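Local coordinates for bitiscetin (Bitis arietans, PDB 1JWI), which binds von Willebrand factor and induces its A1 domain to engage platelet GPIbalpha, so that platelets aggregate, at residues Phe31-Asn35 with Ser36-Ala40. Residues are numbered along the deposited sequence; the frame is centred on the assembly and turned at random.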
loop_
_atom_site.group_PDB
_atom_site.type_symbol
_atom_site.label_atom_id
_atom_site.label_comp_id
_atom_site.label_asym_id
_atom_site.label_seq_id
_atom_site.Cartn_x
_atom_site.Cartn_y
_atom_site.Cartn_z
ATOM N N PHE A 31 8.492 -21.978 -6.757
ATOM C CA PHE A 31 9.742 -22.682 -6.519
ATOM C C PHE A 31 9.662 -23.404 -5.177
ATOM O O PHE A 31 10.116 -24.543 -5.054
ATOM C CB PHE A 31 10.923 -21.697 -6.546
ATOM C CG PHE A 31 12.275 -22.356 -6.430
ATOM C CD1 PHE A 31 12.803 -22.681 -5.185
ATOM C CD2 PHE A 31 13.014 -22.668 -7.572
ATOM C CE1 PHE A 31 14.045 -23.307 -5.073
ATOM C CE2 PHE A 31 14.258 -23.295 -7.472
ATOM C CZ PHE A 31 14.775 -23.614 -6.219
ATOM N N CYS A 32 9.078 -22.751 -4.172
ATOM C CA CYS A 32 8.929 -23.360 -2.855
ATOM C C CYS A 32 7.992 -24.563 -2.962
ATOM O O CYS A 32 8.234 -25.611 -2.349
ATOM C CB CYS A 32 8.340 -22.363 -1.846
ATOM S SG CYS A 32 9.423 -20.998 -1.294
ATOM N N VAL A 33 6.910 -24.396 -3.722
ATOM C CA VAL A 33 5.945 -25.472 -3.921
ATOM C C VAL A 33 6.702 -26.670 -4.500
ATOM O O VAL A 33 6.589 -27.793 -4.001
ATOM C CB VAL A 33 4.840 -25.033 -4.907
ATOM C CG1 VAL A 33 4.089 -26.241 -5.448
ATOM C CG2 VAL A 33 3.864 -24.095 -4.200
ATOM N N GLU A 34 7.478 -26.413 -5.553
ATOM C CA GLU A 34 8.268 -27.447 -6.209
ATOM C C GLU A 34 9.105 -28.206 -5.179
ATOM O O GLU A 34 9.401 -29.389 -5.358
ATOM C CB GLU A 34 9.168 -26.810 -7.276
ATOM C CG GLU A 34 10.278 -27.712 -7.780
ATOM C CD GLU A 34 11.159 -27.035 -8.812
ATOM O OE1 GLU A 34 12.156 -27.655 -9.253
ATOM O OE2 GLU A 34 10.845 -25.886 -9.194
ATOM N N ASN A 35 9.488 -27.526 -4.103
ATOM C CA ASN A 35 10.278 -28.164 -3.059
ATOM C C ASN A 35 9.417 -28.606 -1.882
ATOM O O ASN A 35 9.852 -28.571 -0.721
ATOM C CB ASN A 35 11.376 -27.223 -2.570
ATOM C CG ASN A 35 12.522 -27.116 -3.548
ATOM O OD1 ASN A 35 12.398 -26.516 -4.615
ATOM N ND2 ASN A 35 13.647 -27.719 -3.192
ATOM N N SER A 36 8.192 -29.017 -2.192
ATOM C CA SER A 36 7.250 -29.495 -1.189
ATOM C C SER A 36 6.970 -28.501 -0.067
ATOM O O SER A 36 6.837 -28.896 1.089
ATOM C CB SER A 36 7.760 -30.810 -0.594
ATOM O OG SER A 36 6.811 -31.362 0.299
ATOM N N GLY A 37 6.870 -27.218 -0.402
ATOM C CA GLY A 37 6.597 -26.227 0.621
ATOM C C GLY A 37 5.846 -25.012 0.113
ATOM O O GLY A 37 5.050 -25.107 -0.818
ATOM N N HIS A 38 6.110 -23.868 0.736
ATOM C CA HIS A 38 5.483 -22.594 0.376
ATOM C C HIS A 38 6.412 -21.494 0.873
ATOM O O HIS A 38 7.359 -21.765 1.612
ATOM C CB HIS A 38 4.143 -22.411 1.110
ATOM C CG HIS A 38 3.053 -23.331 0.655
ATOM N ND1 HIS A 38 2.429 -23.200 -0.567
ATOM C CD2 HIS A 38 2.448 -24.372 1.278
ATOM C CE1 HIS A 38 1.483 -24.118 -0.675
ATOM N NE2 HIS A 38 1.473 -24.840 0.429
ATOM N N LEU A 39 6.139 -20.257 0.467
ATOM C CA LEU A 39 6.915 -19.140 0.965
ATOM C C LEU A 39 6.569 -19.216 2.442
ATOM O O LEU A 39 5.443 -19.575 2.799
ATOM C CB LEU A 39 6.428 -17.817 0.370
ATOM C CG LEU A 39 6.977 -17.528 -1.024
ATOM C CD1 LEU A 39 6.315 -16.284 -1.606
ATOM C CD2 LEU A 39 8.503 -17.356 -0.930
ATOM N N ALA A 40 7.534 -18.896 3.292
ATOM C CA ALA A 40 7.348 -18.962 4.733
ATOM C C ALA A 40 6.180 -18.160 5.289
ATOM O O ALA A 40 5.932 -17.022 4.886
ATOM C CB ALA A 40 8.639 -18.525 5.439
#
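A Schellman motif closes helix 25-34 of this C-type lectin-like domain, joining C32 and V33 to S36 and G37. S36 takes a positive phi of 56°, which swings the chain back over the last turn. G37 N then donates to C32 O at 2.9 Å; the bond is bent, and the donor stands above the carbonyl plane. Inside it, S36 N reaches V33 O at 2.7 Å in a second, weak bond. Between them the two bonds use carbonyls of the final helical turn. As the chain doubles back, V33 CA sets a C-H...O contact on G37 O, 3.3 Å away, and V33 CG2 lies obliquely against the H38 ring, 4.0 Å from ND1.

Back on the helix, C32 faces the returning chain. Its CB packs 3.4 Å from H38 C, and with SG beside the backbone N (chi1 -71°) the sulfur comes within 3.8 Å of L39 CD2. That sulfur is also disulfide-bonded to C125, so the helix end is tied covalently to strand 121-126.

E29, on the same helix, takes a hydrogen bond from L39 N on OE2 and is hydrogen-bonded to H38 ND1 through OE1. L39 settles on W25, A28 and F123, between helix and sheet, while strand 38-39 runs antiparallel to 121-126 at one edge of the chain's four-stranded antiparallel sheet.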